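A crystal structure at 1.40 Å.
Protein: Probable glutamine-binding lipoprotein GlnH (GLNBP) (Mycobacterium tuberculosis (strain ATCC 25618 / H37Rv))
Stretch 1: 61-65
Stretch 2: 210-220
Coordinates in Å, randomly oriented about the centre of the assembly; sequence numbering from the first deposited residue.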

# COMPACT_ATOMS: atom_id res chain seq x y z
N SER A 61 2.00 -9.05 -1.91
CA SER A 61 0.72 -8.39 -2.19
C SER A 61 0.29 -8.70 -3.62
O SER A 61 0.61 -7.95 -4.55
CB SER A 61 0.80 -6.88 -1.91
OG SER A 61 1.03 -6.62 -0.53
N ASN A 62 -0.46 -9.79 -3.80
CA ASN A 62 -1.01 -10.09 -5.11
C ASN A 62 -1.78 -8.88 -5.63
O ASN A 62 -2.45 -8.18 -4.87
CB ASN A 62 -1.97 -11.28 -5.01
CG ASN A 62 -2.39 -11.77 -6.38
OD1 ASN A 62 -1.61 -11.74 -7.34
ND2 ASN A 62 -3.64 -12.20 -6.49
N LEU A 63 -1.67 -8.65 -6.94
CA LEU A 63 -2.21 -7.54 -7.72
C LEU A 63 -1.40 -6.27 -7.60
O LEU A 63 -1.62 -5.35 -8.39
CB LEU A 63 -3.69 -7.20 -7.43
CG LEU A 63 -4.63 -8.40 -7.55
CD1 LEU A 63 -6.05 -7.90 -7.28
CD2 LEU A 63 -4.51 -9.06 -8.92
N PHE A 64 -0.47 -6.17 -6.65
CA PHE A 64 0.27 -4.94 -6.37
C PHE A 64 1.77 -5.09 -6.51
O PHE A 64 2.39 -4.32 -7.24
CB PHE A 64 -0.12 -4.40 -4.98
CG PHE A 64 -1.46 -3.74 -5.00
CD1 PHE A 64 -1.58 -2.40 -5.34
CD2 PHE A 64 -2.61 -4.47 -4.78
CE1 PHE A 64 -2.80 -1.79 -5.43
CE2 PHE A 64 -3.86 -3.88 -4.87
CZ PHE A 64 -3.95 -2.52 -5.19
N SER A 65 2.36 -6.06 -5.83
CA SER A 65 3.78 -6.38 -6.04
C SER A 65 3.94 -7.83 -5.63
O SER A 65 3.77 -8.17 -4.45
CB SER A 65 4.71 -5.44 -5.26
OG SER A 65 4.46 -5.42 -3.87
N ASP A 210 -9.24 -2.97 1.13
CA ASP A 210 -10.04 -3.82 0.25
C ASP A 210 -9.31 -4.20 -1.03
O ASP A 210 -9.51 -5.30 -1.56
CB ASP A 210 -11.43 -3.21 -0.02
CG ASP A 210 -11.40 -1.79 -0.62
OD1 ASP A 210 -10.34 -1.15 -0.79
OD2 ASP A 210 -12.51 -1.31 -0.94
N THR A 211 -8.42 -3.33 -1.51
CA THR A 211 -7.55 -3.63 -2.65
C THR A 211 -6.68 -4.87 -2.38
O THR A 211 -6.62 -5.79 -3.20
CB THR A 211 -6.63 -2.43 -2.86
OG1 THR A 211 -6.18 -1.98 -1.58
CG2 THR A 211 -7.37 -1.29 -3.57
N ILE A 212 -5.97 -4.87 -1.24
CA ILE A 212 -5.13 -6.02 -0.87
C ILE A 212 -5.99 -7.26 -0.69
O ILE A 212 -5.64 -8.37 -1.15
CB ILE A 212 -4.32 -5.69 0.40
CG1 ILE A 212 -3.39 -4.51 0.16
CG2 ILE A 212 -3.54 -6.94 0.89
CD1 ILE A 212 -2.65 -4.06 1.41
N LEU A 213 -7.13 -7.11 -0.01
CA LEU A 213 -8.02 -8.25 0.21
C LEU A 213 -8.51 -8.84 -1.11
O LEU A 213 -8.64 -10.07 -1.23
CB LEU A 213 -9.22 -7.83 1.06
CG LEU A 213 -8.94 -7.37 2.50
CD1 LEU A 213 -10.27 -7.07 3.18
CD2 LEU A 213 -8.16 -8.43 3.28
N ALA A 214 -8.80 -7.98 -2.11
CA ALA A 214 -9.20 -8.49 -3.42
C ALA A 214 -8.11 -9.35 -4.05
O ALA A 214 -8.41 -10.35 -4.72
CB ALA A 214 -9.57 -7.32 -4.34
N GLY A 215 -6.84 -9.00 -3.83
CA GLY A 215 -5.76 -9.85 -4.29
C GLY A 215 -5.78 -11.21 -3.62
O GLY A 215 -5.47 -12.23 -4.25
N LEU A 216 -6.12 -11.24 -2.33
CA LEU A 216 -6.24 -12.52 -1.64
C LEU A 216 -7.42 -13.33 -2.16
O LEU A 216 -7.33 -14.56 -2.30
CB LEU A 216 -6.34 -12.29 -0.13
CG LEU A 216 -5.16 -11.52 0.49
CD1 LEU A 216 -5.34 -11.48 1.99
CD2 LEU A 216 -3.83 -12.16 0.10
N VAL A 217 -8.55 -12.67 -2.45
CA VAL A 217 -9.70 -13.36 -3.03
C VAL A 217 -9.34 -13.99 -4.37
O VAL A 217 -9.80 -15.09 -4.70
CB VAL A 217 -10.91 -12.41 -3.17
CG1 VAL A 217 -12.03 -13.06 -4.00
CG2 VAL A 217 -11.42 -12.02 -1.80
N GLU A 218 -8.55 -13.28 -5.18
CA GLU A 218 -8.17 -13.84 -6.47
C GLU A 218 -7.40 -15.13 -6.32
O GLU A 218 -7.50 -16.02 -7.17
CB GLU A 218 -7.36 -12.82 -7.28
CG GLU A 218 -8.13 -11.57 -7.65
CD GLU A 218 -8.45 -11.50 -9.13
OE1 GLU A 218 -8.58 -12.56 -9.76
OE2 GLU A 218 -8.57 -10.37 -9.65
N GLU A 219 -6.64 -15.27 -5.23
CA GLU A 219 -5.92 -16.51 -4.97
C GLU A 219 -6.79 -17.57 -4.33
O GLU A 219 -6.49 -18.76 -4.45
CB GLU A 219 -4.71 -16.22 -4.08
CG GLU A 219 -3.65 -15.39 -4.80
CD GLU A 219 -2.52 -14.92 -3.90
OE1 GLU A 219 -1.35 -15.14 -4.27
OE2 GLU A 219 -2.79 -14.32 -2.84
N ASP A 220 -7.87 -17.18 -3.66
CA ASP A 220 -8.69 -18.11 -2.88
C ASP A 220 -10.14 -17.67 -2.99
O ASP A 220 -10.67 -16.99 -2.09
CB ASP A 220 -8.24 -18.11 -1.42
CG ASP A 220 -8.90 -19.19 -0.59
OD1 ASP A 220 -9.87 -19.82 -1.08
OD2 ASP A 220 -8.46 -19.40 0.56
O HOH W 1 -3.05 -9.04 -2.09

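The contact joins a tight turn, residues 61-65, to one flank of the helix spanning residues 210-219, and buries 384 Å² counting both sides. The turn is held by its own backbone: Ser65 N donates to Ser61 O (2.9 Å) and Ser61 N donates to Ser65 O (3.2 Å), so that Asn62, Leu63 and Phe64 form the loop between them, each with its CA-to-CB bond directed toward the helix.

One direct hydrogen bond crosses the interface. Asn62 ND2 donates to Gly215 O at 2.9 Å, with a nearly linear N-H...O angle of 176°. The same carbonyl also accepts a weak hydrogen bond within the helix, Glu219 N lying 3.4 Å from Gly215 O, so the bond from Asn62 is the shorter of the two. A water adds a second polar link, donating to both Asn62 O (3.0 Å) and Ile212 O (2.8 Å) and so bridging the backbones of turn and helix three residues before Gly215.

Close backbone packing accompanies these bonds. The CA atoms of Asn62 and Gly215 are 4.8 Å apart, an approach that depends on glycine: a CB at this position would point toward the turn and lie 2.3 Å from Asn62 O, a clash.

The remaining contacts are van der Waals. Leu63 CD1 rests 3.6 Å from Gly215 CA, filling space beside the bare backbone, and reaches 4.2 Å from Glu218 CG. Phe64 packs near the start of the helix, where its CZ lies 3.6 Å from Thr211 CB; the ring meets Thr211 obliquely. At the other end, the aliphatic portions of two exposed glutamates border the Asn62 amide, with Asn62 ND2 3.6 Å from Glu219 CG and 3.9 Å from Glu218 CB.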